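3-hydroxyacyl-thioester dehydratase X (Mycobacterium tuberculosis, PDB 4OOB) catalyses the reversible hydration of trans-enoyl-CoA to (3R)-3-hydroxyacyl-CoA thioesters, accepting a broad range of chain lengths with a preference for C8 to C12 substrates. Local coordinates at residues Ala22-Tyr27 with Leu33-Gln38. Numbering follows the deposited sequence.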
ATOM      1  N   ALA A  22     -20.022  -0.284   3.280  1.00 27.92           N
ATOM      2  CA  ALA A  22     -19.658  -0.670   4.667  1.00 27.68           C
ATOM      3  C   ALA A  22     -18.163  -0.980   4.759  1.00 26.79           C
ATOM      4  O   ALA A  22     -17.507  -0.756   5.798  1.00 27.34           O
ATOM      5  CB  ALA A  22     -20.452  -1.891   5.124  1.00 27.01           C
ATOM      6  N   ASN A  23     -17.649  -1.567   3.689  1.00 25.86           N
ATOM      7  CA  ASN A  23     -16.251  -1.928   3.637  1.00 24.64           C
ATOM      8  C   ASN A  23     -15.408  -0.657   3.506  1.00 22.72           C
ATOM      9  O   ASN A  23     -14.399  -0.515   4.163  1.00 22.12           O
ATOM     10  CB  ASN A  23     -16.014  -2.853   2.465  1.00 26.59           C
ATOM     11  CG  ASN A  23     -14.633  -3.400   2.479  1.00 27.60           C
ATOM     12  OD1 ASN A  23     -13.802  -3.067   1.641  1.00 32.31           O
ATOM     13  ND2 ASN A  23     -14.351  -4.175   3.477  1.00 27.31           N
ATOM     14  N   VAL A  24     -15.865   0.286   2.684  1.00 21.80           N
ATOM     15  CA  VAL A  24     -15.224   1.587   2.594  1.00 22.62           C
ATOM     16  C   VAL A  24     -15.204   2.256   3.990  1.00 21.93           C
ATOM     17  O   VAL A  24     -14.152   2.707   4.437  1.00 20.97           O
ATOM     18  CB  VAL A  24     -15.891   2.551   1.574  1.00 23.34           C
ATOM     19  CG1 VAL A  24     -15.069   3.847   1.451  1.00 23.43           C
ATOM     20  CG2 VAL A  24     -16.080   1.891   0.217  1.00 23.32           C
ATOM     21  N   ALA A  25     -16.355   2.284   4.657  1.00 21.99           N
ATOM     22  CA  ALA A  25     -16.478   2.920   5.986  1.00 22.78           C
ATOM     23  C   ALA A  25     -15.527   2.274   6.953  1.00 21.46           C
ATOM     24  O   ALA A  25     -14.873   2.940   7.716  1.00 21.80           O
ATOM     25  CB  ALA A  25     -17.911   2.817   6.529  1.00 22.23           C
ATOM     26  N   ALA A  26     -15.466   0.953   6.905  1.00 21.25           N
ATOM     27  CA  ALA A  26     -14.657   0.210   7.859  1.00 20.62           C
ATOM     28  C   ALA A  26     -13.198   0.498   7.606  1.00 19.46           C
ATOM     29  O   ALA A  26     -12.444   0.593   8.558  1.00 19.77           O
ATOM     30  CB  ALA A  26     -14.934  -1.289   7.766  1.00 20.30           C
ATOM     31  N   TYR A  27     -12.831   0.605   6.320  1.00 19.15           N
ATOM     32  CA  TYR A  27     -11.467   0.936   5.852  1.00 18.44           C
ATOM     33  C   TYR A  27     -11.088   2.344   6.242  1.00 18.23           C
ATOM     34  O   TYR A  27     -10.002   2.587   6.774  1.00 17.59           O
ATOM     35  CB  TYR A  27     -11.357   0.772   4.302  1.00 17.80           C
ATOM     36  CG  TYR A  27     -10.033   1.224   3.639  1.00 17.26           C
ATOM     37  CD1 TYR A  27      -9.787   2.575   3.309  1.00 17.43           C
ATOM     38  CD2 TYR A  27      -9.040   0.300   3.304  1.00 17.22           C
ATOM     39  CE1 TYR A  27      -8.604   2.970   2.673  1.00 16.44           C
ATOM     40  CE2 TYR A  27      -7.867   0.681   2.674  1.00 16.54           C
ATOM     41  CZ  TYR A  27      -7.635   2.018   2.370  1.00 16.16           C
ATOM     42  OH  TYR A  27      -6.452   2.377   1.739  1.00 15.31           O
ATOM     43  N   LEU A  33      -9.001   7.614   7.950  1.00 20.76           N
ATOM     44  CA  LEU A  33      -9.233   8.458   6.809  1.00 20.03           C
ATOM     45  C   LEU A  33     -10.729   8.781   6.807  1.00 21.45           C
ATOM     46  O   LEU A  33     -11.483   8.245   7.629  1.00 21.55           O
ATOM     47  CB  LEU A  33      -8.818   7.694   5.571  1.00 20.40           C
ATOM     48  CG  LEU A  33      -7.526   8.034   4.852  1.00 20.74           C
ATOM     49  CD1 LEU A  33      -6.385   8.555   5.718  1.00 21.04           C
ATOM     50  CD2 LEU A  33      -7.069   6.849   4.049  1.00 20.39           C
ATOM     51  N   ARG A  34     -11.153   9.678   5.931  1.00 21.93           N
ATOM     52  CA  ARG A  34     -12.486  10.237   5.999  1.00 23.37           C
ATOM     53  C   ARG A  34     -13.412   9.363   5.154  1.00 22.63           C
ATOM     54  O   ARG A  34     -13.065   9.019   4.054  1.00 22.78           O
ATOM     55  CB  ARG A  34     -12.472  11.668   5.475  1.00 25.62           C
ATOM     56  CG  ARG A  34     -13.609  12.529   6.007  1.00 29.27           C
ATOM     57  CD  ARG A  34     -13.821  13.790   5.183  1.00 30.44           C
ATOM     58  NE  ARG A  34     -14.674  13.481   4.046  1.00 34.88           N
ATOM     59  CZ  ARG A  34     -15.992  13.676   3.979  1.00 40.21           C
ATOM     60  NH1 ARG A  34     -16.672  14.234   4.988  1.00 43.79           N
ATOM     61  NH2 ARG A  34     -16.648  13.323   2.871  1.00 40.90           N
ATOM     62  N   TYR A  35     -14.550   8.961   5.695  1.00 22.12           N
ATOM     63  CA  TYR A  35     -15.563   8.257   4.953  1.00 22.85           C
ATOM     64  C   TYR A  35     -16.507   9.296   4.375  1.00 23.09           C
ATOM     65  O   TYR A  35     -17.050  10.098   5.118  1.00 23.81           O
ATOM     66  CB  TYR A  35     -16.345   7.278   5.859  1.00 24.28           C
ATOM     67  CG  TYR A  35     -17.480   6.560   5.134  1.00 26.46           C
ATOM     68  CD1 TYR A  35     -17.245   5.926   3.902  1.00 26.78           C
ATOM     69  CD2 TYR A  35     -18.793   6.515   5.659  1.00 26.92           C
ATOM     70  CE1 TYR A  35     -18.259   5.271   3.226  1.00 29.46           C
ATOM     71  CE2 TYR A  35     -19.826   5.874   4.968  1.00 28.01           C
ATOM     72  CZ  TYR A  35     -19.552   5.254   3.751  1.00 29.82           C
ATOM     73  OH  TYR A  35     -20.511   4.593   3.017  1.00 33.28           O
ATOM     74  N   GLY A  36     -16.714   9.230   3.067  1.00 22.34           N
ATOM     75  CA  GLY A  36     -17.618  10.098   2.342  1.00 24.94           C
ATOM     76  C   GLY A  36     -18.097   9.545   1.001  1.00 27.58           C
ATOM     77  O   GLY A  36     -18.038   8.314   0.733  1.00 28.89           O
ATOM     78  N   ASN A  37     -18.602  10.440   0.149  1.00 30.07           N
ATOM     79  CA  ASN A  37     -19.083  10.020  -1.196  1.00 31.55           C
ATOM     80  C   ASN A  37     -17.989   9.435  -2.067  1.00 28.04           C
ATOM     81  O   ASN A  37     -18.291   8.522  -2.833  1.00 25.23           O
ATOM     82  CB  ASN A  37     -19.785  11.164  -1.986  1.00 34.32           C
ATOM     83  CG  ASN A  37     -20.979  11.735  -1.247  1.00 37.79           C
ATOM     84  OD1 ASN A  37     -21.741  11.025  -0.554  1.00 37.02           O
ATOM     85  ND2 ASN A  37     -21.132  13.042  -1.357  1.00 41.77           N
ATOM     86  N   GLN A  38     -16.753   9.973  -1.971  1.00 26.94           N
ATOM     87  CA  GLN A  38     -15.592   9.424  -2.727  1.00 26.52           C
ATOM     88  C   GLN A  38     -14.821   8.417  -1.890  1.00 24.58           C
ATOM     89  O   GLN A  38     -14.501   8.672  -0.741  1.00 23.49           O
ATOM     90  CB  GLN A  38     -14.508  10.425  -3.110  1.00 28.78           C
ATOM     91  CG  GLN A  38     -14.796  11.894  -3.172  1.00 32.89           C
ATOM     92  CD  GLN A  38     -15.314  12.279  -4.495  1.00 34.79           C
ATOM     93  OE1 GLN A  38     -14.892  13.271  -5.096  1.00 38.61           O
ATOM     94  NE2 GLN A  38     -16.240  11.490  -4.975  1.00 37.18           N
TER
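Y35 lies flat on A25 where the chain of this MaoC-like hotdog-fold dehydratase leaves helix 21-31 and doubles back along it toward helix 43-57. The small bump here is the A25 methyl, and the flat surface it meets is one face of the phenol ring: CB stands 3.8 Å from the Y35 ring centroid and only 5° off the ring normal, a well-centred CH-pi contact. The ring also reaches the helix backbone, with A25 CA 3.7 Å from Y35 CD1, and A25 CA and Y35 CA are 5.5 Å apart. The CA-CB bond of Y35 points at the helix, and a chi1 of 177° sets CG opposite the backbone nitrogen, carrying the ring out over A25. V24 borders the same seat: its CG1 sits near the ring plane, at the edge, 3.9 Å from Y35 CD1, and the two side chains cross at about a right angle. P21 and A28 of the same helix also touch Y35, extending its footing along the helix. No hydrogen bond joins 22-27 to 33-38, so shape and apolar packing account for the contact, which buries 232 Å² in all. Nearer the C-terminal end of the helix the fit is slacker. The Y27 ring, its hydroxyl hydrogen-bonded to T42, and L33 both touch A198 of helix 193-199, and L33 CD2 comes up obliquely to that ring, 4.4 Å from Y27 CE1.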